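Long-range contacts in serine acetyltransferase (PDB 3P1B), which probably catalyses the transfer of an acetyl group from acetyl-CoA to the hydroxyl of serine, a step towards cysteine: residues R28-K33 and P48-K53; T37-L42 and V134-I139; R198-V203 and Y230-T235. All blocks are in the same frame, centred on the assembly; numbering follows the deposited sequence.

Contact 1: residues R28-K33 and P48-K53. With SO4 (sulfate ion), chain E.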
loop_
_atom_site.group_PDB
_atom_site.type_symbol
_atom_site.label_atom_id
_atom_site.label_comp_id
_atom_site.label_asym_id
_atom_site.label_seq_id
_atom_site.Cartn_x
_atom_site.Cartn_y
_atom_site.Cartn_z
ATOM N N ARG A 28 -26.365 15.054 -1.505
ATOM C CA ARG A 28 -25.820 14.511 -2.775
ATOM C C ARG A 28 -25.832 12.974 -2.776
ATOM O O ARG A 28 -25.522 12.370 -1.748
ATOM C CB ARG A 28 -24.392 15.022 -2.976
ATOM C CG ARG A 28 -24.287 16.541 -3.118
ATOM C CD ARG A 28 -22.852 17.034 -2.977
ATOM N NE ARG A 28 -22.626 18.474 -3.219
ATOM C CZ ARG A 28 -22.729 19.082 -4.398
ATOM N NH1 ARG A 28 -23.127 18.397 -5.480
ATOM N NH2 ARG A 28 -22.478 20.389 -4.478
ATOM N N ASP A 29 -26.198 12.340 -3.894
ATOM C CA ASP A 29 -25.903 10.917 -4.049
ATOM C C ASP A 29 -24.471 10.800 -4.602
ATOM O O ASP A 29 -24.173 11.350 -5.669
ATOM C CB ASP A 29 -26.949 10.190 -4.907
ATOM C CG ASP A 29 -28.286 9.998 -4.163
ATOM O OD1 ASP A 29 -28.403 10.458 -2.991
ATOM O OD2 ASP A 29 -29.214 9.363 -4.741
ATOM N N TYR A 30 -23.570 10.194 -3.806
ATOM C CA TYR A 30 -22.148 10.114 -4.137
ATOM C C TYR A 30 -21.822 8.811 -4.883
ATOM O O TYR A 30 -22.602 7.842 -4.807
ATOM C CB TYR A 30 -21.259 10.250 -2.883
ATOM C CG TYR A 30 -21.267 11.572 -2.148
ATOM C CD1 TYR A 30 -20.327 12.547 -2.429
ATOM C CD2 TYR A 30 -22.178 11.821 -1.115
ATOM C CE1 TYR A 30 -20.285 13.778 -1.726
ATOM C CE2 TYR A 30 -22.175 13.060 -0.432
ATOM C CZ TYR A 30 -21.216 14.022 -0.734
ATOM O OH TYR A 30 -21.168 15.217 -0.045
ATOM N N PRO A 31 -20.690 8.794 -5.575
ATOM C CA PRO A 31 -20.287 7.621 -6.321
ATOM C C PRO A 31 -20.036 6.423 -5.406
ATOM O O PRO A 31 -19.402 6.519 -4.394
ATOM C CB PRO A 31 -18.980 8.080 -7.004
ATOM C CG PRO A 31 -19.001 9.484 -6.959
ATOM C CD PRO A 31 -19.697 9.850 -5.727
ATOM N N HIS A 32 -20.550 5.298 -5.820
ATOM C CA HIS A 32 -20.454 4.069 -5.074
ATOM C C HIS A 32 -19.093 3.433 -5.304
ATOM O O HIS A 32 -18.713 3.213 -6.429
ATOM C CB HIS A 32 -21.585 3.149 -5.562
ATOM C CG HIS A 32 -21.543 1.769 -4.999
ATOM N ND1 HIS A 32 -21.808 1.498 -3.680
ATOM C CD2 HIS A 32 -21.254 0.578 -5.574
ATOM C CE1 HIS A 32 -21.678 0.204 -3.461
ATOM N NE2 HIS A 32 -21.363 -0.378 -4.599
ATOM N N LYS A 33 -18.357 3.187 -4.228
ATOM C CA LYS A 33 -17.085 2.504 -4.294
ATOM C C LYS A 33 -17.023 1.378 -3.265
ATOM O O LYS A 33 -16.866 1.652 -2.105
ATOM C CB LYS A 33 -15.989 3.499 -4.021
ATOM C CG LYS A 33 -16.456 4.882 -4.101
ATOM C CD LYS A 33 -15.941 5.563 -5.332
ATOM C CE LYS A 33 -14.455 5.373 -5.545
ATOM N NZ LYS A 33 -14.035 5.329 -6.952
ATOM N N PRO A 48 -24.148 7.869 6.995
ATOM C CA PRO A 48 -25.034 7.412 5.962
ATOM C C PRO A 48 -25.207 8.409 4.776
ATOM O O PRO A 48 -25.357 7.947 3.654
ATOM C CB PRO A 48 -26.348 7.163 6.728
ATOM C CG PRO A 48 -25.926 7.185 8.228
ATOM C CD PRO A 48 -24.931 8.215 8.192
ATOM N N ASP A 49 -25.110 9.723 4.970
ATOM C CA ASP A 49 -25.307 10.589 3.788
ATOM C C ASP A 49 -24.287 10.387 2.686
ATOM O O ASP A 49 -24.537 10.710 1.518
ATOM C CB ASP A 49 -25.388 12.054 4.197
ATOM C CG ASP A 49 -26.752 12.384 4.808
ATOM O OD1 ASP A 49 -27.724 11.612 4.614
ATOM O OD2 ASP A 49 -26.866 13.411 5.447
ATOM N N PHE A 50 -23.149 9.813 3.054
ATOM C CA PHE A 50 -21.973 9.838 2.190
ATOM C C PHE A 50 -21.794 8.530 1.421
ATOM O O PHE A 50 -20.962 8.426 0.521
ATOM C CB PHE A 50 -20.749 10.303 2.991
ATOM C CG PHE A 50 -20.896 11.699 3.530
ATOM C CD1 PHE A 50 -20.801 12.807 2.696
ATOM C CD2 PHE A 50 -21.194 11.911 4.867
ATOM C CE1 PHE A 50 -20.977 14.109 3.190
ATOM C CE2 PHE A 50 -21.390 13.177 5.356
ATOM C CZ PHE A 50 -21.234 14.296 4.526
ATOM N N PHE A 51 -22.662 7.564 1.714
ATOM C CA PHE A 51 -22.443 6.185 1.280
ATOM C C PHE A 51 -23.718 5.502 0.930
ATOM O O PHE A 51 -23.707 4.325 0.590
ATOM C CB PHE A 51 -21.758 5.382 2.391
ATOM C CG PHE A 51 -20.382 5.869 2.699
ATOM C CD1 PHE A 51 -19.378 5.701 1.760
ATOM C CD2 PHE A 51 -20.101 6.515 3.902
ATOM C CE1 PHE A 51 -18.114 6.135 2.016
ATOM C CE2 PHE A 51 -18.827 6.968 4.157
ATOM C CZ PHE A 51 -17.846 6.776 3.229
ATOM N N MET A 52 -24.834 6.201 1.074
ATOM C CA MET A 52 -26.137 5.575 0.842
ATOM C C MET A 52 -26.947 6.539 -0.021
ATOM O O MET A 52 -26.897 7.758 0.194
ATOM C CB MET A 52 -26.894 5.371 2.173
ATOM C CG MET A 52 -26.379 4.291 3.171
ATOM S SD MET A 52 -27.744 3.848 4.330
ATOM C CE MET A 52 -27.100 2.513 5.357
ATOM N N LYS A 53 -27.712 6.022 -0.966
ATOM C CA LYS A 53 -28.617 6.907 -1.726
ATOM C C LYS A 53 -29.652 7.516 -0.746
ATOM O O LYS A 53 -30.150 6.807 0.137
ATOM C CB LYS A 53 -29.271 6.146 -2.896
ATOM C CG LYS A 53 -28.266 5.461 -3.840
ATOM C CD LYS A 53 -28.100 6.223 -5.192
ATOM C CE LYS A 53 -26.692 5.961 -5.827
ATOM N NZ LYS A 53 -26.274 7.020 -6.840
HETATM S S SO4 E . -27.348 1.960 -0.253
HETATM O O1 SO4 E . -27.083 1.218 0.947
HETATM O O2 SO4 E . -27.130 3.382 -0.195
HETATM O O3 SO4 E . -28.727 1.841 -0.504
HETATM O O4 SO4 E . -26.719 1.455 -1.426
HETATM O O HOH W 1 -24.384 8.869 -1.079
#
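Asp29 approaches Lys53 to 5.4 Å between their CA atoms and Tyr30 comes near Phe50, where an irregular segment, 28-33, passes the 3-10 turn 48-50 and the loop after it. No direct hydrogen bond joins the two backbones; one water does so, accepting from Tyr30 N and donating to Asp49 O and Met52 O, 3.0 Å from the latter. The same water lies in the plane of the Tyr30 ring at its edge. The tyrosine and Phe50 side chains run side by side in the same direction, with ring planes at 44°. Tyr30 CE2 lies 3.4 Å from Phe50 CD1, and Tyr30 OH reaches the edge of the phenylalanine ring and is hydrogen-bonded to Ser26 OG. Asp29 crosses the Lys53 chain at about a right angle, laying OD2 3.4 Å from Lys53 CD. Bent at chi2 (-105°), the lysine leaves NZ 4.3 Å from Asp29 OD2, too far for a salt bridge, while the other carboxylate oxygen, OD1, accepts from His54 N. Tyr80 of the second subunit meets the Tyr30 ring edge-to-face. A single water thus joins the two connections that flank helix 37-46, in the helical N-terminal part of the enzyme and beside the second subunit.

Contact 2: residues T37-L42 and V134-I139; sequences TELQKL and VIVYRI
Leu42 meets Ile135 and Ile139 where helices 37-46 and 129-145 pass each other, the segment axes 9.6 Å apart and at 101°. Its CB starts the contact 3.7 Å from Ile135 CG2. From there CG stands anti to the carbonyl carbon (chi1 -59°), and the chain divides over the other helix. CD1 goes deepest: it lies 3.4 Å from Ile139 CG1, tighter than usual for two carbons, and also touches Ile139 CB, Ile135 CG2 and the backbone at Val136 CA. The second methyl, CD2, reaches Ile139 CG1 at 3.8 Å, so the methylene lies beyond the leucine fork on the CD1 side.

A turn earlier, Leu39 takes a different rotamer, with CG anti to the backbone N (chi1 -179°). Its CD1 comes to 3.8 Å from Val136 CG2 and 4.2 Å from Ile135 CD1, the leucine side chain crossing both at about a right angle. Ile135 thus presents its CG2 branch to Leu42 and its CD1 end to Leu39. No hydrogen bond crosses the interface, and all five touching residues are buried. Apolar groups close around them: Leu69 of helix 59-80 on Leu42, Leu97 and Ile100 of helix 83-114 on Ile139, Met155 and Val159 of helix 151-163 on Val136. This is near-perpendicular helix-helix packing in the hydrophobic core of an all-helical region, as in the N-terminal domain of serine acetyltransferases.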
loop_
_atom_site.group_PDB
_atom_site.type_symbol
_atom_site.label_atom_id
_atom_site.label_comp_id
_atom_site.label_asym_id
_atom_site.label_seq_id
_atom_site.Cartn_x
_atom_site.Cartn_y
_atom_site.Cartn_z
ATOM N N THR A 37 -15.525 -5.657 3.642
ATOM C CA THR A 37 -16.792 -5.691 4.407
ATOM C C THR A 37 -16.817 -4.805 5.667
ATOM O O THR A 37 -17.699 -3.973 5.786
ATOM C CB THR A 37 -17.255 -7.150 4.697
ATOM O OG1 THR A 37 -17.270 -7.848 3.448
ATOM C CG2 THR A 37 -18.677 -7.165 5.344
ATOM N N GLU A 38 -15.843 -4.905 6.568
ATOM C CA GLU A 38 -16.053 -4.278 7.848
ATOM C C GLU A 38 -16.100 -2.745 7.597
ATOM O O GLU A 38 -16.942 -2.044 8.176
ATOM C CB GLU A 38 -14.935 -4.619 8.843
ATOM C CG GLU A 38 -14.775 -6.112 9.251
ATOM C CD GLU A 38 -13.905 -6.992 8.288
ATOM O OE1 GLU A 38 -13.931 -6.818 7.041
ATOM O OE2 GLU A 38 -13.220 -7.905 8.803
ATOM N N LEU A 39 -15.248 -2.266 6.673
ATOM C CA LEU A 39 -15.183 -0.815 6.359
ATOM C C LEU A 39 -16.484 -0.342 5.704
ATOM O O LEU A 39 -17.066 0.660 6.138
ATOM C CB LEU A 39 -13.946 -0.415 5.501
ATOM C CG LEU A 39 -13.782 1.088 5.146
ATOM C CD1 LEU A 39 -13.593 1.983 6.437
ATOM C CD2 LEU A 39 -12.628 1.363 4.147
ATOM N N GLN A 40 -16.937 -1.099 4.707
ATOM C CA GLN A 40 -18.118 -0.797 3.885
ATOM C C GLN A 40 -19.305 -0.594 4.802
ATOM O O GLN A 40 -20.247 0.176 4.496
ATOM C CB GLN A 40 -18.411 -1.986 2.979
ATOM C CG GLN A 40 -19.634 -1.863 2.038
ATOM C CD GLN A 40 -19.349 -0.985 0.818
ATOM O OE1 GLN A 40 -18.258 -0.435 0.667
ATOM N NE2 GLN A 40 -20.341 -0.845 -0.044
ATOM N N LYS A 41 -19.308 -1.343 5.896
ATOM C CA LYS A 41 -20.544 -1.432 6.681
ATOM C C LYS A 41 -20.412 -0.405 7.767
ATOM O O LYS A 41 -21.339 0.298 8.045
ATOM C CB LYS A 41 -20.727 -2.790 7.350
ATOM C CG LYS A 41 -20.968 -3.944 6.464
ATOM C CD LYS A 41 -22.221 -3.759 5.664
ATOM C CE LYS A 41 -22.502 -4.992 4.797
ATOM N NZ LYS A 41 -22.984 -4.565 3.453
ATOM N N LEU A 42 -19.260 -0.331 8.414
ATOM C CA LEU A 42 -19.079 0.734 9.396
ATOM C C LEU A 42 -19.306 2.178 8.787
ATOM O O LEU A 42 -20.019 3.031 9.385
ATOM C CB LEU A 42 -17.759 0.593 10.172
ATOM C CG LEU A 42 -17.475 -0.695 10.990
ATOM C CD1 LEU A 42 -16.044 -0.665 11.620
ATOM C CD2 LEU A 42 -18.636 -0.693 12.042
ATOM N N VAL A 134 -9.127 4.429 11.006
ATOM C CA VAL A 134 -9.518 4.716 12.411
ATOM C C VAL A 134 -10.910 4.191 12.589
ATOM O O VAL A 134 -11.284 3.547 13.604
ATOM C CB VAL A 134 -9.460 6.236 12.694
ATOM C CG1 VAL A 134 -10.049 6.562 14.032
ATOM C CG2 VAL A 134 -7.988 6.689 12.810
ATOM N N ILE A 135 -11.678 4.308 11.539
ATOM C CA ILE A 135 -12.975 3.734 11.687
ATOM C C ILE A 135 -12.828 2.244 12.147
ATOM O O ILE A 135 -13.459 1.794 13.112
ATOM C CB ILE A 135 -13.752 3.803 10.389
ATOM C CG1 ILE A 135 -14.385 5.184 10.091
ATOM C CG2 ILE A 135 -14.915 2.898 10.493
ATOM C CD1 ILE A 135 -14.906 5.273 8.632
ATOM N N VAL A 136 -11.975 1.489 11.445
ATOM C CA VAL A 136 -11.987 0.027 11.575
ATOM C C VAL A 136 -11.260 -0.282 12.847
ATOM O O VAL A 136 -11.704 -1.121 13.580
ATOM C CB VAL A 136 -11.436 -0.741 10.317
ATOM C CG1 VAL A 136 -11.400 -2.327 10.556
ATOM C CG2 VAL A 136 -12.197 -0.410 9.032
ATOM N N TYR A 137 -10.171 0.437 13.133
ATOM C CA TYR A 137 -9.427 0.372 14.354
ATOM C C TYR A 137 -10.285 0.506 15.625
ATOM O O TYR A 137 -10.053 -0.250 16.581
ATOM C CB TYR A 137 -8.385 1.469 14.397
ATOM C CG TYR A 137 -7.978 1.723 15.841
ATOM C CD1 TYR A 137 -7.231 0.742 16.553
ATOM C CD2 TYR A 137 -8.449 2.861 16.519
ATOM C CE1 TYR A 137 -6.926 0.943 17.933
ATOM C CE2 TYR A 137 -8.185 3.050 17.936
ATOM C CZ TYR A 137 -7.419 2.104 18.583
ATOM O OH TYR A 137 -7.150 2.316 19.911
ATOM N N ARG A 138 -11.173 1.512 15.672
ATOM C CA ARG A 138 -11.962 1.710 16.878
ATOM C C ARG A 138 -12.846 0.481 17.171
ATOM O O ARG A 138 -12.965 0.095 18.382
ATOM C CB ARG A 138 -12.681 3.077 16.831
ATOM C CG ARG A 138 -11.733 4.220 16.811
ATOM C CD ARG A 138 -12.436 5.491 17.329
ATOM N NE ARG A 138 -11.554 6.614 17.180
ATOM C CZ ARG A 138 -10.569 6.888 18.002
ATOM N NH1 ARG A 138 -10.303 6.099 19.062
ATOM N NH2 ARG A 138 -9.846 7.960 17.739
ATOM N N ILE A 139 -13.366 -0.173 16.122
ATOM C CA ILE A 139 -14.093 -1.453 16.221
ATOM C C ILE A 139 -13.160 -2.646 16.605
ATOM O O ILE A 139 -13.408 -3.318 17.600
ATOM C CB ILE A 139 -15.038 -1.708 15.000
ATOM C CG1 ILE A 139 -16.165 -0.662 14.994
ATOM C CG2 ILE A 139 -15.537 -3.163 14.908
ATOM C CD1 ILE A 139 -16.930 -0.653 16.294
#

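Contact 3: residues R198-V203 and Y230-T235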
loop_
_atom_site.group_PDB
_atom_site.type_symbol
_atom_site.label_atom_id
_atom_site.label_comp_id
_atom_site.label_asym_id
_atom_site.label_seq_id
_atom_site.Cartn_x
_atom_site.Cartn_y
_atom_site.Cartn_z
ATOM N N ARG A 198 -1.587 14.140 16.043
ATOM C CA ARG A 198 -1.537 14.300 14.581
ATOM C C ARG A 198 -0.268 13.603 14.121
ATOM O O ARG A 198 0.821 13.905 14.577
ATOM C CB ARG A 198 -1.426 15.791 14.224
ATOM C CG ARG A 198 -1.242 16.091 12.751
ATOM C CD ARG A 198 -1.188 17.635 12.532
ATOM N NE ARG A 198 -2.312 18.279 13.219
ATOM C CZ ARG A 198 -2.559 19.588 13.299
ATOM N NH1 ARG A 198 -1.754 20.469 12.745
ATOM N NH2 ARG A 198 -3.641 20.023 13.927
ATOM N N ILE A 199 -0.413 12.661 13.215
ATOM C CA ILE A 199 0.724 11.804 12.827
ATOM C C ILE A 199 0.869 11.781 11.301
ATOM O O ILE A 199 -0.118 11.504 10.578
ATOM C CB ILE A 199 0.472 10.322 13.355
ATOM C CG1 ILE A 199 0.820 10.195 14.849
ATOM C CG2 ILE A 199 1.185 9.277 12.502
ATOM C CD1 ILE A 199 0.434 8.786 15.442
ATOM N N TYR A 200 2.090 11.907 10.801
ATOM C CA TYR A 200 2.292 11.881 9.343
ATOM C C TYR A 200 2.721 10.492 8.824
ATOM O O TYR A 200 2.924 9.536 9.607
ATOM C CB TYR A 200 3.316 12.965 8.938
ATOM C CG TYR A 200 2.732 14.322 9.117
ATOM C CD1 TYR A 200 1.996 14.930 8.100
ATOM C CD2 TYR A 200 2.819 14.978 10.359
ATOM C CE1 TYR A 200 1.444 16.195 8.259
ATOM C CE2 TYR A 200 2.168 16.228 10.557
ATOM C CZ TYR A 200 1.504 16.824 9.510
ATOM O OH TYR A 200 0.936 18.066 9.681
ATOM N N GLN A 201 2.824 10.386 7.499
ATOM C CA GLN A 201 3.433 9.237 6.848
ATOM C C GLN A 201 4.804 8.838 7.459
ATOM O O GLN A 201 5.559 9.690 7.950
ATOM C CB GLN A 201 3.586 9.467 5.317
ATOM C CG GLN A 201 4.538 10.664 4.962
ATOM C CD GLN A 201 3.820 12.016 4.921
ATOM O OE1 GLN A 201 2.809 12.240 5.596
ATOM N NE2 GLN A 201 4.365 12.938 4.108
ATOM N N SER A 202 5.065 7.541 7.453
ATOM C CA SER A 202 6.372 6.994 7.848
ATOM C C SER A 202 6.790 7.145 9.324
ATOM O O SER A 202 7.959 6.972 9.699
ATOM C CB SER A 202 7.448 7.520 6.896
ATOM O OG SER A 202 7.455 6.729 5.734
ATOM N N VAL A 203 5.804 7.424 10.169
ATOM C CA VAL A 203 5.982 7.442 11.613
ATOM C C VAL A 203 5.729 6.015 12.177
ATOM O O VAL A 203 4.726 5.343 11.853
ATOM C CB VAL A 203 5.002 8.463 12.306
ATOM C CG1 VAL A 203 4.932 8.227 13.852
ATOM C CG2 VAL A 203 5.410 9.980 12.027
ATOM N N TYR A 230 -2.091 16.622 22.368
ATOM C CA TYR A 230 -1.479 17.688 21.525
ATOM C C TYR A 230 -0.050 17.381 21.034
ATOM O O TYR A 230 0.821 18.253 21.002
ATOM C CB TYR A 230 -1.540 19.077 22.232
ATOM C CG TYR A 230 -2.947 19.412 22.636
ATOM C CD1 TYR A 230 -3.828 20.025 21.738
ATOM C CD2 TYR A 230 -3.426 19.069 23.903
ATOM C CE1 TYR A 230 -5.146 20.289 22.102
ATOM C CE2 TYR A 230 -4.749 19.325 24.274
ATOM C CZ TYR A 230 -5.597 19.934 23.367
ATOM O OH TYR A 230 -6.902 20.199 23.713
ATOM N N VAL A 231 0.208 16.140 20.652
ATOM C CA VAL A 231 1.526 15.756 20.151
ATOM C C VAL A 231 1.540 15.688 18.603
ATOM O O VAL A 231 0.656 15.106 18.028
ATOM C CB VAL A 231 1.981 14.382 20.743
ATOM C CG1 VAL A 231 3.232 13.893 20.110
ATOM C CG2 VAL A 231 2.211 14.479 22.260
ATOM N N THR A 232 2.568 16.241 17.959
ATOM C CA THR A 232 2.727 16.099 16.497
ATOM C C THR A 232 4.006 15.362 16.193
ATOM O O THR A 232 5.073 15.710 16.710
ATOM C CB THR A 232 2.730 17.471 15.770
ATOM O OG1 THR A 232 1.517 18.166 16.073
ATOM C CG2 THR A 232 2.855 17.306 14.217
ATOM N N ILE A 233 3.889 14.339 15.360
ATOM C CA ILE A 233 5.009 13.513 15.012
ATOM C C ILE A 233 5.215 13.569 13.479
ATOM O O ILE A 233 4.425 13.055 12.695
ATOM C CB ILE A 233 4.862 12.044 15.500
ATOM C CG1 ILE A 233 4.330 11.964 16.923
ATOM C CG2 ILE A 233 6.221 11.332 15.408
ATOM C CD1 ILE A 233 3.806 10.565 17.227
ATOM N N GLY A 234 6.332 14.200 13.113
ATOM C CA GLY A 234 6.666 14.574 11.755
ATOM C C GLY A 234 7.041 13.372 10.918
ATOM O O GLY A 234 7.476 12.320 11.462
ATOM N N THR A 235 6.848 13.549 9.613
ATOM C CA THR A 235 7.121 12.582 8.571
ATOM C C THR A 235 8.441 11.808 8.854
ATOM O O THR A 235 9.520 12.412 9.047
ATOM C CB THR A 235 7.207 13.368 7.215
ATOM O OG1 THR A 235 8.329 14.271 7.293
ATOM C CG2 THR A 235 5.954 14.215 7.023
#
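Successive coils of the left-handed parallel beta-helix, the hallmark of hexapeptide-repeat transferases, meet here: strand 198-200 runs parallel to strand 232-233, Arg198 pairing with Thr232 and Ile199 with Ile233. Three backbone hydrogen bonds join them. Arg198 N gives to Val231 O at 3.1 Å, with an N-H...O angle of 172°, Ile233 N to Arg198 O, and Tyr200 N to Ile233 O, the last two 3.2 Å long. Ile199 and Ile233 share one face and lie side by side, CG1 of Ile199 3.8 Å from CD1 of Ile233. A type II turn from Tyr200 to Val203 brings the valine back across Ile233 at about a right angle, with Val203 CG1 3.7 Å from Ile233 CG2. On the face bearing Arg198 and Thr232, the Tyr200 ring turns an edge to Ile233 O and to Thr232 CG2. The methyl of Thr235, CG2, stands anti to the carbonyl carbon (chi1 64° for OG1), which sets it 3.5 Å from Tyr200 CB. Thr235 CA makes a CH...O contact of 3.3 Å to Gln201 O, whereas Thr235 N is buried without a partner in the model. Tyr200 OH is hydrogen-bonded to His209 N and Arg198 NH1 to His209 O, both of the second subunit. Within its chain, strand 198-200 lies between strands 178-180 and 232-233 of a parallel sheet, and Leu205 of strand 204-206 packs against Ile199 and Ile233 inside the coil.

In the fold
From the N terminus, the chain leaves helix 2-19, passes through 28-33, forms helix 37-46 and returns at 48-53, where contact 1 closes a short loop around that helix. Contact 2 opens on the same helix, so the two cross: 37-42 waits for 134-139, after a long, mostly helical excursion. Their centres are about 17 Å apart, and they touch through packing of His32 and Lys33 on Gln40. Contact 3 follows in series, closing one coil of the beta-helix about 22 Å between centres from contact 2. Contacts 1 and 2 thus tie together parts of the helical region, and contact 3 joins neighbouring coils of the beta-helix, while contacts 1 and 3 both reach the second subunit.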